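Local coordinates for Fe-regulated protein B (Neisseria meningitidis, PDB 4AIP) that imports iron across the meningococcal outer membrane as a TonB-dependent transporter, probably acting as a receptor for siderophore-bound iron, at residues E223-A228 with K239-A245; D454-T458 with F485-P491; Y384-K390 with N436-D441; K66-V72 with V146-G152. All blocks are in the same frame, centred on the assembly; numbering follows the deposited sequence.

Interaction 1 (E223-A228 with K239-A245)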
# COMPACT_ATOMS: atom_id res chain seq x y z
N GLU B 223 2.83 -3.65 14.50
CA GLU B 223 3.44 -4.20 15.72
C GLU B 223 4.76 -4.88 15.42
O GLU B 223 4.85 -5.71 14.53
CB GLU B 223 2.50 -5.22 16.39
CG GLU B 223 1.20 -4.64 16.93
CD GLU B 223 0.42 -5.62 17.83
OE1 GLU B 223 0.41 -6.87 17.57
OE2 GLU B 223 -0.20 -5.13 18.82
N LYS B 224 5.78 -4.55 16.21
CA LYS B 224 7.08 -5.20 16.09
C LYS B 224 7.13 -6.52 16.88
O LYS B 224 6.18 -6.84 17.58
CB LYS B 224 8.15 -4.24 16.59
CG LYS B 224 8.85 -3.48 15.51
CD LYS B 224 7.98 -2.75 14.54
CE LYS B 224 8.54 -2.94 13.12
NZ LYS B 224 7.61 -2.52 12.04
N ASP B 225 8.22 -7.29 16.71
CA ASP B 225 8.57 -8.37 17.62
C ASP B 225 8.41 -7.89 19.07
O ASP B 225 8.97 -6.81 19.44
CB ASP B 225 10.01 -8.83 17.39
CG ASP B 225 10.14 -9.63 16.13
OD1 ASP B 225 9.09 -9.95 15.49
OD2 ASP B 225 11.27 -9.99 15.77
N TYR B 226 7.63 -8.65 19.87
CA TYR B 226 7.40 -8.27 21.24
C TYR B 226 8.45 -8.86 22.17
O TYR B 226 8.97 -9.95 21.94
CB TYR B 226 5.98 -8.64 21.70
CG TYR B 226 5.75 -10.11 21.94
CD1 TYR B 226 5.34 -10.95 20.91
CD2 TYR B 226 5.94 -10.66 23.22
CE1 TYR B 226 5.11 -12.29 21.11
CE2 TYR B 226 5.72 -12.03 23.44
CZ TYR B 226 5.30 -12.84 22.37
OH TYR B 226 5.11 -14.18 22.54
N GLU B 227 8.74 -8.10 23.22
CA GLU B 227 9.65 -8.51 24.26
C GLU B 227 8.86 -9.28 25.33
O GLU B 227 7.89 -8.77 25.87
CB GLU B 227 10.31 -7.28 24.84
CG GLU B 227 11.37 -7.50 25.88
CD GLU B 227 12.14 -6.22 26.20
OE1 GLU B 227 12.49 -5.48 25.25
OE2 GLU B 227 12.40 -5.98 27.40
N ALA B 228 9.25 -10.52 25.62
CA ALA B 228 8.64 -11.27 26.73
C ALA B 228 9.13 -10.74 28.08
O ALA B 228 10.02 -9.88 28.15
CB ALA B 228 8.93 -12.71 26.60
N LYS B 239 15.79 -10.19 23.75
CA LYS B 239 14.60 -10.35 24.57
C LYS B 239 13.29 -10.44 23.76
O LYS B 239 12.20 -10.57 24.33
CB LYS B 239 14.50 -9.19 25.53
CG LYS B 239 15.68 -9.03 26.42
CD LYS B 239 15.50 -7.79 27.26
CE LYS B 239 16.46 -7.77 28.44
NZ LYS B 239 17.89 -7.88 28.03
N THR B 240 13.38 -10.35 22.44
CA THR B 240 12.19 -10.33 21.64
C THR B 240 11.87 -11.72 21.11
O THR B 240 12.75 -12.54 20.94
CB THR B 240 12.22 -9.26 20.51
OG1 THR B 240 13.26 -9.54 19.58
CG2 THR B 240 12.38 -7.87 21.08
N VAL B 241 10.59 -11.97 20.90
CA VAL B 241 10.10 -13.22 20.29
C VAL B 241 10.18 -13.11 18.78
O VAL B 241 9.46 -12.33 18.18
CB VAL B 241 8.65 -13.52 20.77
CG1 VAL B 241 8.17 -14.76 20.19
CG2 VAL B 241 8.64 -13.63 22.27
N PRO B 242 11.08 -13.88 18.18
CA PRO B 242 11.24 -13.82 16.73
C PRO B 242 9.93 -14.09 15.96
O PRO B 242 9.17 -14.99 16.31
CB PRO B 242 12.31 -14.89 16.45
CG PRO B 242 13.05 -15.00 17.70
CD PRO B 242 12.04 -14.83 18.78
N TYR B 243 9.70 -13.23 14.97
CA TYR B 243 8.63 -13.32 13.96
C TYR B 243 7.24 -13.20 14.51
O TYR B 243 6.32 -13.88 14.09
CB TYR B 243 8.78 -14.57 13.09
CG TYR B 243 10.11 -14.66 12.45
CD1 TYR B 243 10.43 -13.90 11.31
CD2 TYR B 243 11.09 -15.50 12.99
CE1 TYR B 243 11.67 -14.00 10.71
CE2 TYR B 243 12.35 -15.59 12.38
CZ TYR B 243 12.62 -14.85 11.25
OH TYR B 243 13.86 -14.97 10.70
N SER B 244 7.11 -12.31 15.45
CA SER B 244 5.87 -12.07 16.14
C SER B 244 5.38 -10.68 15.77
O SER B 244 4.33 -10.27 16.21
CB SER B 244 6.10 -12.19 17.65
OG SER B 244 7.03 -11.23 18.12
N ALA B 245 6.17 -9.96 14.98
CA ALA B 245 5.70 -8.74 14.30
C ALA B 245 4.57 -9.03 13.30
O ALA B 245 4.60 -10.01 12.57
CB ALA B 245 6.86 -8.01 13.61
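Asp-225 OD1 is gripped by two successive backbone amides of the facing segment: Ala-245 N lies 3.0 Å from Asp-225 OD1 and arrives nearly in line with the C-O bond, whereas Ser-244 N, 3.1 Å from Asp-225 OD1, comes from above the carboxylate plane, 43° out of it. These amides leave the end of a type II beta turn running from Val-241 to Ser-244, so the carboxylate fastens the turn to residues 223-228. Ser-244 OG donates to Val-241 O at 2.7 Å inside its own turn and accepts from Tyr-226 N, 3.2 Å from Ser-244 OG, across the contact, so one hydroxyl braces the turn and joins the segments. Tyr-226 CG sits between its own N and carbonyl carbon (chi1 74°), which turns one ring face to Val-241; the methyl CG2 of Val-241 sits 3.8 Å from the Tyr-226 centroid in a CH-pi contact, offset toward the rim. A backbone bond, Val-241 N to Tyr-226 O at 2.8 Å, runs beside it. Both segments belong to the loop joining barrel strands 212-223 and 246-259; Tyr-226 OH reaches Pro-728 O in the loop before strand 733-741, and Glu-223 pairs with Lys-248 on strand 246-259.

Interaction 2 (D454-T458 with F485-P491); sequences DFTLT and FGVIWQP
Phe-455 and Trp-489 stack offset across a non-hydrogen-bonded pair of two antiparallel strands, the Phe-455 centroid 4.2 Å from that of the five-membered ring of Trp-489 and the planes 18° apart. Trp-489 CD1 lies over the centre of the phenyl face. With CG anti to the carbonyl carbon (chi1 -76°), Phe-455 leans toward the partner strand, and the methyl CG1 of Val-487 meets the edge of its ring in plane, 4.0 Å from Phe-455 CD1. The same methyl is 3.6 Å from Leu-457 CD2, the Leu-457 and Val-487 side chains lying alongside each other. This row of rings and branched chains packs closely across the strands, yet its aromatic end is exposed; Pro-491 CG adds to it by lying over a face of the indole.

The opposite face, with Thr-456, Thr-458 and Ile-488, has looser side-chain contact across the strands but is partly covered by Arg-62, which touches Thr-456 and Ile-488. Thr-456 CB and Ile-488 CB remain 4.3 Å apart, and Gly-486 has no side chain to offer Thr-458. Here Thr-456 OG1 turns to Asp-451 and Gln-490 OE1 to Arg-62. At the exposed strand end Trp-489 NE1 makes only a weak bond, 3.4 Å, to Asp-454 OD1, whereas Gln-490 N reaches Asp-454 O at 2.6 Å.

The strands run at 171°, and paired amides of Thr-456 with Ile-488 and of Thr-458 with Gly-486 hold the register. The chemistry thus implies a two-faced barrel wall: an apolar and aromatic surface, consistent with a membrane-facing exterior, backed by a more polar face toward the plug segment that carries Arg-62.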
# COMPACT_ATOMS: atom_id res chain seq x y z
N ASP B 454 -43.31 -16.10 38.55
CA ASP B 454 -42.02 -15.43 38.40
C ASP B 454 -40.94 -16.40 37.88
O ASP B 454 -39.73 -16.29 38.15
CB ASP B 454 -41.70 -14.50 39.60
CG ASP B 454 -42.01 -15.12 40.91
OD1 ASP B 454 -42.09 -16.36 40.99
OD2 ASP B 454 -42.16 -14.37 41.90
N PHE B 455 -41.47 -17.34 37.07
CA PHE B 455 -40.76 -18.31 36.26
C PHE B 455 -40.74 -17.90 34.80
O PHE B 455 -41.70 -17.35 34.32
CB PHE B 455 -41.48 -19.64 36.32
CG PHE B 455 -41.25 -20.37 37.58
CD1 PHE B 455 -40.13 -21.16 37.72
CD2 PHE B 455 -42.14 -20.25 38.64
CE1 PHE B 455 -39.89 -21.83 38.89
CE2 PHE B 455 -41.91 -20.93 39.85
CZ PHE B 455 -40.80 -21.72 39.97
N THR B 456 -39.64 -18.19 34.11
CA THR B 456 -39.55 -18.06 32.68
C THR B 456 -39.08 -19.41 32.15
O THR B 456 -38.00 -19.88 32.50
CB THR B 456 -38.63 -16.91 32.28
OG1 THR B 456 -39.29 -15.66 32.55
CG2 THR B 456 -38.29 -16.98 30.77
N LEU B 457 -39.92 -20.04 31.33
CA LEU B 457 -39.66 -21.40 30.84
C LEU B 457 -39.41 -21.36 29.35
O LEU B 457 -40.04 -20.57 28.66
CB LEU B 457 -40.86 -22.31 31.15
CG LEU B 457 -41.19 -22.28 32.66
CD1 LEU B 457 -42.63 -22.71 32.97
CD2 LEU B 457 -40.24 -23.11 33.50
N THR B 458 -38.50 -22.19 28.88
CA THR B 458 -37.98 -22.10 27.52
C THR B 458 -37.97 -23.53 27.04
O THR B 458 -37.43 -24.43 27.77
CB THR B 458 -36.57 -21.44 27.47
OG1 THR B 458 -36.68 -20.06 27.83
CG2 THR B 458 -35.95 -21.50 26.07
N PHE B 485 -34.12 -27.31 27.06
CA PHE B 485 -35.10 -26.93 28.09
C PHE B 485 -34.38 -25.93 28.98
O PHE B 485 -33.24 -26.14 29.31
CB PHE B 485 -35.56 -28.15 28.97
CG PHE B 485 -35.89 -29.42 28.18
CD1 PHE B 485 -34.86 -30.39 27.88
CD2 PHE B 485 -37.23 -29.67 27.74
CE1 PHE B 485 -35.16 -31.59 27.14
CE2 PHE B 485 -37.57 -30.85 27.02
CZ PHE B 485 -36.51 -31.83 26.70
N GLY B 486 -35.07 -24.90 29.42
CA GLY B 486 -34.47 -23.93 30.29
C GLY B 486 -35.49 -23.31 31.20
O GLY B 486 -36.63 -23.04 30.80
N VAL B 487 -35.08 -23.12 32.45
CA VAL B 487 -35.89 -22.51 33.48
C VAL B 487 -35.14 -21.37 34.10
O VAL B 487 -34.01 -21.54 34.50
CB VAL B 487 -36.18 -23.50 34.66
CG1 VAL B 487 -37.25 -22.90 35.58
CG2 VAL B 487 -36.61 -24.87 34.16
N ILE B 488 -35.79 -20.23 34.24
CA ILE B 488 -35.30 -19.18 35.09
C ILE B 488 -36.38 -18.87 36.12
O ILE B 488 -37.57 -18.76 35.80
CB ILE B 488 -34.94 -17.89 34.33
CG1 ILE B 488 -33.89 -18.14 33.24
CG2 ILE B 488 -34.49 -16.81 35.34
CD1 ILE B 488 -33.92 -17.07 32.11
N TRP B 489 -35.94 -18.70 37.36
CA TRP B 489 -36.83 -18.31 38.42
C TRP B 489 -36.39 -17.02 39.08
O TRP B 489 -35.28 -16.90 39.55
CB TRP B 489 -36.91 -19.45 39.41
CG TRP B 489 -37.82 -19.19 40.55
CD1 TRP B 489 -39.06 -18.65 40.51
CD2 TRP B 489 -37.52 -19.45 41.90
NE1 TRP B 489 -39.57 -18.54 41.76
CE2 TRP B 489 -38.65 -19.04 42.65
CE3 TRP B 489 -36.40 -19.99 42.56
CZ2 TRP B 489 -38.72 -19.17 44.06
CZ3 TRP B 489 -36.44 -20.12 43.93
CH2 TRP B 489 -37.60 -19.70 44.69
N GLN B 490 -37.27 -16.04 39.10
CA GLN B 490 -36.96 -14.78 39.68
C GLN B 490 -37.95 -14.41 40.80
O GLN B 490 -38.89 -13.64 40.60
CB GLN B 490 -36.86 -13.69 38.60
CG GLN B 490 -36.77 -12.31 39.19
CD GLN B 490 -35.99 -11.30 38.37
OE1 GLN B 490 -35.92 -11.37 37.12
NE2 GLN B 490 -35.37 -10.34 39.08
N PRO B 491 -37.71 -14.93 42.00
CA PRO B 491 -38.58 -14.77 43.17
C PRO B 491 -38.61 -13.41 43.81
O PRO B 491 -39.57 -13.08 44.49
CB PRO B 491 -38.00 -15.74 44.18
CG PRO B 491 -36.83 -16.36 43.56
CD PRO B 491 -36.51 -15.73 42.29

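Interaction 3 (Y384-K390 with N436-D441)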
# COMPACT_ATOMS: atom_id res chain seq x y z
N TYR B 384 -28.65 -21.55 7.29
CA TYR B 384 -28.00 -22.20 6.14
C TYR B 384 -26.56 -21.73 6.05
O TYR B 384 -26.30 -20.53 6.14
CB TYR B 384 -28.74 -21.87 4.82
CG TYR B 384 -28.03 -22.40 3.60
CD1 TYR B 384 -27.03 -21.68 2.99
CD2 TYR B 384 -28.31 -23.66 3.07
CE1 TYR B 384 -26.32 -22.18 1.89
CE2 TYR B 384 -27.60 -24.17 1.97
CZ TYR B 384 -26.63 -23.39 1.38
OH TYR B 384 -25.91 -23.79 0.25
N ARG B 385 -25.64 -22.65 5.87
CA ARG B 385 -24.27 -22.34 5.64
C ARG B 385 -23.64 -23.36 4.68
O ARG B 385 -23.85 -24.60 4.82
CB ARG B 385 -23.51 -22.34 6.93
CG ARG B 385 -22.05 -21.96 6.76
CD ARG B 385 -21.26 -21.95 8.07
NE ARG B 385 -21.00 -23.29 8.59
CZ ARG B 385 -20.74 -23.55 9.87
NH1 ARG B 385 -20.71 -22.53 10.76
NH2 ARG B 385 -20.54 -24.81 10.25
N HIS B 386 -22.89 -22.83 3.70
CA HIS B 386 -22.11 -23.62 2.78
C HIS B 386 -20.66 -23.17 2.82
O HIS B 386 -20.36 -21.96 2.77
CB HIS B 386 -22.66 -23.43 1.36
CG HIS B 386 -21.93 -24.16 0.29
ND1 HIS B 386 -20.85 -23.63 -0.37
CD2 HIS B 386 -22.22 -25.32 -0.35
CE1 HIS B 386 -20.42 -24.48 -1.30
NE2 HIS B 386 -21.23 -25.52 -1.30
N GLN B 387 -19.75 -24.13 2.86
CA GLN B 387 -18.35 -23.77 3.00
C GLN B 387 -17.66 -24.56 1.95
O GLN B 387 -17.96 -25.75 1.75
CB GLN B 387 -17.75 -24.22 4.35
CG GLN B 387 -18.27 -23.57 5.56
CD GLN B 387 -17.63 -24.10 6.86
OE1 GLN B 387 -18.00 -23.68 7.93
NE2 GLN B 387 -16.67 -25.00 6.76
N GLU B 388 -16.68 -23.92 1.34
CA GLU B 388 -15.93 -24.55 0.31
C GLU B 388 -14.49 -24.12 0.47
O GLU B 388 -14.19 -22.94 0.58
CB GLU B 388 -16.42 -24.07 -1.07
CG GLU B 388 -15.63 -24.67 -2.24
CD GLU B 388 -16.29 -24.50 -3.62
OE1 GLU B 388 -17.43 -23.94 -3.72
OE2 GLU B 388 -15.65 -24.93 -4.62
N ILE B 389 -13.60 -25.09 0.39
CA ILE B 389 -12.21 -24.85 0.50
C ILE B 389 -11.54 -24.96 -0.86
O ILE B 389 -11.65 -25.97 -1.53
CB ILE B 389 -11.59 -25.94 1.40
CG1 ILE B 389 -12.00 -25.76 2.84
CG2 ILE B 389 -10.07 -25.95 1.32
CD1 ILE B 389 -11.34 -26.77 3.76
N LYS B 390 -10.76 -23.94 -1.23
CA LYS B 390 -10.11 -23.94 -2.53
C LYS B 390 -8.60 -23.88 -2.47
O LYS B 390 -8.02 -22.83 -2.19
CB LYS B 390 -10.62 -22.77 -3.34
CG LYS B 390 -12.05 -22.59 -3.13
CD LYS B 390 -12.54 -21.28 -3.61
CE LYS B 390 -14.04 -21.27 -3.39
NZ LYS B 390 -14.71 -20.01 -3.68
N ASN B 436 -12.64 -29.51 -4.85
CA ASN B 436 -12.76 -28.70 -3.65
C ASN B 436 -13.70 -29.36 -2.67
O ASN B 436 -14.79 -29.73 -3.07
CB ASN B 436 -13.36 -27.36 -3.99
CG ASN B 436 -12.44 -26.46 -4.77
OD1 ASN B 436 -11.30 -26.77 -5.05
ND2 ASN B 436 -12.96 -25.30 -5.13
N PRO B 437 -13.30 -29.52 -1.39
CA PRO B 437 -14.20 -30.06 -0.37
C PRO B 437 -15.24 -29.05 -0.01
O PRO B 437 -14.96 -27.85 0.01
CB PRO B 437 -13.29 -30.29 0.86
CG PRO B 437 -11.92 -30.08 0.43
CD PRO B 437 -11.96 -29.24 -0.84
N THR B 438 -16.43 -29.50 0.30
CA THR B 438 -17.47 -28.59 0.72
C THR B 438 -18.13 -29.15 1.96
O THR B 438 -17.99 -30.34 2.30
CB THR B 438 -18.54 -28.40 -0.37
OG1 THR B 438 -19.21 -29.64 -0.58
CG2 THR B 438 -17.96 -27.90 -1.69
N LYS B 439 -18.86 -28.27 2.65
CA LYS B 439 -19.71 -28.71 3.70
C LYS B 439 -20.92 -27.86 3.81
O LYS B 439 -20.81 -26.63 3.88
CB LYS B 439 -19.00 -28.71 5.04
CG LYS B 439 -20.06 -28.98 6.11
CD LYS B 439 -19.51 -29.51 7.36
CE LYS B 439 -18.89 -28.37 8.17
NZ LYS B 439 -18.59 -28.74 9.54
N THR B 440 -22.08 -28.50 3.90
CA THR B 440 -23.33 -27.75 3.92
C THR B 440 -23.96 -28.09 5.24
O THR B 440 -24.11 -29.27 5.58
CB THR B 440 -24.26 -28.18 2.75
OG1 THR B 440 -23.54 -28.04 1.51
CG2 THR B 440 -25.49 -27.35 2.69
N ASP B 441 -24.34 -27.07 5.99
CA ASP B 441 -25.03 -27.27 7.25
C ASP B 441 -26.32 -26.55 7.10
O ASP B 441 -26.37 -25.48 6.55
CB ASP B 441 -24.29 -26.60 8.44
CG ASP B 441 -23.16 -27.45 8.99
OD1 ASP B 441 -23.42 -28.50 9.62
OD2 ASP B 441 -22.00 -27.08 8.80
O HOH W 1 -21.40 -25.39 6.63
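Arg-385 and Asp-441 lie side by side on one face of an antiparallel strand pair, their flat groups almost perpendicular, with guanidinium and carboxylate planes 84° apart. Their salt bridge, Arg-385 NH2 to Asp-441 OD2 at 3.1 Å, is therefore oblique: the nitrogen stands above the carboxylate plane and the oxygen is tilted from the guanidinium plane. A bend at chi3 (73°) folds the Arg-385 chain back toward this partner. Water 1 supplements the link, lying in plane at the guanidinium edge, 2.9 Å from Arg-385 NE, and 2.8 Å from Asp-441 OD2. Lys-439 joins the network by a long ion pair to the same carboxylate, while its NZ is held by Asp-127 and Pro-508 O; Asp-441 OD1 is taken by Ser-507.

Glu-388, on the other face, meets Asn-436 of the preceding loop; the side chains cross with planes 65° apart. Asn-436 ND2 donates within its own amide plane to the anti side of Glu-388 OE2, 2.8 Å away and nearly straight. Further along the Glu-388 face Thr-440 OG1 approaches His-386 CD2 at 3.5 Å.

Backbone bonds, such as Asp-441 N to Arg-385 O at 2.8 Å, pair the strands. This antiparallel pairing of strands 376-390 and 438-452, from which Lys-439 and Gln-387 OE1 also reach Asp-127 of the plug, is that of a TonB-dependent barrel wall around its plug domain.

Interaction 4 (K66-V72 with V146-G152); sequences KIRTNIV and VVSVQKG
Ser-148 has its OG anti to the carbonyl carbon (chi1 -73°), which carries the hydroxyl to the backbone of Asn-70, and Ile-71, with CG1 likewise placed at chi1 -79°, extends CD1 to Val-149. These two side chains bridge a classic beta bulge in the plug domain: Ile-71 and Val-72 both face Val-147, and the register shifts by two between Arg-68 and Val-72. Asn-70 sits at the distortion with positive phi (57°), and its N is 2.6 Å from Ser-148 OG, a nearly straight bond in which the serine oxygen stands in for a main-chain acceptor. Beyond it Val-147 O receives weak bonds from the amides of both Ile-71 and Val-72.

Before the bulge the pairing is regular and antiparallel, with Arg-68 N and O both bonded to Val-149. On that face Val-149 CG1, set between its own N and carbonyl carbon, is wedged against two partners: Ile-71 CD1 at 3.5 Å and Arg-68 CB at 3.5 Å. Past the shift Val-72 and Val-147 run alongside each other, their CB atoms 4.2 Å apart, with helix 85-88 packed against both.

Arg-68 NH1 and Lys-151 NZ come within 4.1 Å of each other, and each forms a salt bridge to Glu-590 of barrel strand 575-597, whose carboxylate would offset the like charges and ties this small mixed sheet to the wall. At the far end Lys-66 grips residue 151 twice, through its carbonyl to Lys-151 N and through its ammonium, bent round at chi4, which also bonds to Ala-153 O and places Lys-66 NZ 3.1 Å from Lys-151 O.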
# COMPACT_ATOMS: atom_id res chain seq x y z
N LYS B 66 -23.65 -18.14 32.23
CA LYS B 66 -23.59 -18.84 30.97
C LYS B 66 -23.83 -17.99 29.68
O LYS B 66 -23.37 -18.34 28.60
CB LYS B 66 -24.50 -20.03 31.07
CG LYS B 66 -24.92 -20.66 29.80
CD LYS B 66 -26.13 -21.52 30.08
CE LYS B 66 -26.66 -22.23 28.82
NZ LYS B 66 -25.66 -23.17 28.25
N ILE B 67 -24.53 -16.87 29.83
CA ILE B 67 -24.73 -15.93 28.76
C ILE B 67 -24.33 -14.62 29.35
O ILE B 67 -24.90 -14.17 30.34
CB ILE B 67 -26.23 -15.90 28.26
CG1 ILE B 67 -26.55 -17.21 27.54
CG2 ILE B 67 -26.46 -14.78 27.29
CD1 ILE B 67 -28.06 -17.44 27.35
N ARG B 68 -23.29 -14.04 28.75
CA ARG B 68 -22.83 -12.74 29.17
C ARG B 68 -22.95 -11.83 27.96
O ARG B 68 -22.20 -11.96 26.97
CB ARG B 68 -21.45 -12.80 29.78
CG ARG B 68 -21.36 -12.18 31.18
CD ARG B 68 -20.27 -12.91 31.95
NE ARG B 68 -19.88 -12.19 33.18
CZ ARG B 68 -19.13 -12.72 34.16
NH1 ARG B 68 -18.71 -13.99 34.08
NH2 ARG B 68 -18.84 -12.00 35.26
N THR B 69 -23.95 -10.97 28.04
CA THR B 69 -24.29 -10.06 26.97
C THR B 69 -23.49 -8.80 27.20
O THR B 69 -23.44 -8.30 28.31
CB THR B 69 -25.84 -9.77 26.92
OG1 THR B 69 -26.54 -10.99 26.57
CG2 THR B 69 -26.18 -8.69 25.89
N ASN B 70 -22.91 -8.26 26.13
CA ASN B 70 -22.27 -6.95 26.17
C ASN B 70 -21.19 -6.86 27.21
O ASN B 70 -21.21 -5.98 28.05
CB ASN B 70 -23.30 -5.83 26.42
CG ASN B 70 -24.13 -5.51 25.20
OD1 ASN B 70 -24.01 -6.15 24.17
ND2 ASN B 70 -24.96 -4.50 25.31
N ILE B 71 -20.28 -7.82 27.16
CA ILE B 71 -19.12 -7.84 28.04
C ILE B 71 -18.28 -6.60 27.80
O ILE B 71 -17.80 -5.97 28.72
CB ILE B 71 -18.22 -9.04 27.74
CG1 ILE B 71 -18.79 -10.29 28.36
CG2 ILE B 71 -16.84 -8.88 28.28
CD1 ILE B 71 -18.02 -11.48 27.90
N VAL B 72 -18.12 -6.27 26.53
CA VAL B 72 -17.43 -5.06 26.14
C VAL B 72 -18.41 -4.19 25.41
O VAL B 72 -19.08 -4.64 24.50
CB VAL B 72 -16.26 -5.38 25.21
CG1 VAL B 72 -15.52 -4.13 24.89
CG2 VAL B 72 -15.35 -6.45 25.85
N VAL B 146 -19.78 -4.34 20.09
CA VAL B 146 -20.05 -5.14 21.28
C VAL B 146 -19.43 -6.52 21.12
O VAL B 146 -19.29 -7.05 19.99
CB VAL B 146 -21.57 -5.32 21.54
CG1 VAL B 146 -22.13 -4.09 22.23
CG2 VAL B 146 -22.35 -5.52 20.30
N VAL B 147 -19.01 -7.06 22.27
CA VAL B 147 -18.64 -8.46 22.41
C VAL B 147 -19.50 -9.04 23.51
O VAL B 147 -19.70 -8.42 24.56
CB VAL B 147 -17.15 -8.62 22.74
CG1 VAL B 147 -16.76 -10.04 22.70
CG2 VAL B 147 -16.30 -7.84 21.73
N SER B 148 -20.03 -10.23 23.25
CA SER B 148 -20.83 -11.02 24.17
C SER B 148 -20.30 -12.45 24.09
O SER B 148 -19.50 -12.79 23.20
CB SER B 148 -22.30 -11.02 23.73
OG SER B 148 -22.98 -9.77 23.96
N VAL B 149 -20.74 -13.29 25.01
CA VAL B 149 -20.25 -14.69 25.11
C VAL B 149 -21.43 -15.60 25.48
O VAL B 149 -22.37 -15.19 26.16
CB VAL B 149 -19.04 -14.82 26.11
CG1 VAL B 149 -19.51 -14.62 27.50
CG2 VAL B 149 -18.31 -16.13 25.99
N GLN B 150 -21.41 -16.79 24.93
CA GLN B 150 -22.40 -17.79 25.26
C GLN B 150 -21.63 -19.09 25.38
O GLN B 150 -20.82 -19.44 24.48
CB GLN B 150 -23.58 -17.83 24.23
CG GLN B 150 -23.53 -18.85 23.07
CD GLN B 150 -23.80 -20.37 23.43
OE1 GLN B 150 -24.13 -20.77 24.56
NE2 GLN B 150 -23.63 -21.20 22.41
N LYS B 151 -21.85 -19.77 26.50
CA LYS B 151 -20.93 -20.84 26.94
C LYS B 151 -21.65 -22.15 26.92
O LYS B 151 -22.83 -22.21 27.29
CB LYS B 151 -20.41 -20.55 28.33
CG LYS B 151 -19.80 -19.17 28.48
CD LYS B 151 -19.16 -18.98 29.88
CE LYS B 151 -19.33 -17.52 30.28
NZ LYS B 151 -18.47 -17.07 31.38
N GLY B 152 -20.96 -23.20 26.49
CA GLY B 152 -21.59 -24.55 26.41
C GLY B 152 -22.63 -24.63 25.28
O GLY B 152 -22.67 -23.76 24.36

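In the fold
From the N terminus, interaction 4 comes first, closing a loop of 73 residues between two strands of the plug domain. Interaction 1 follows, joining the two ends of one loop between barrel strands 212-223 and 246-259. Interaction 3 then pairs strands 376-390 and 438-452 across a long excursion that includes helix 420-431, and interaction 2 pairs 455-469 with 475-490, the next hairpin. All four are in series; none nests or crosses. Interactions 3 and 2 share a wall, since strands 438-452 and 455-469 are neighbours, yet their centres stand 38 Å apart. Interaction 4 approaches interaction 2 to about 8 Å between nearest atoms, whereas interactions 1 and 2 lie on opposite sides of the chain's centre.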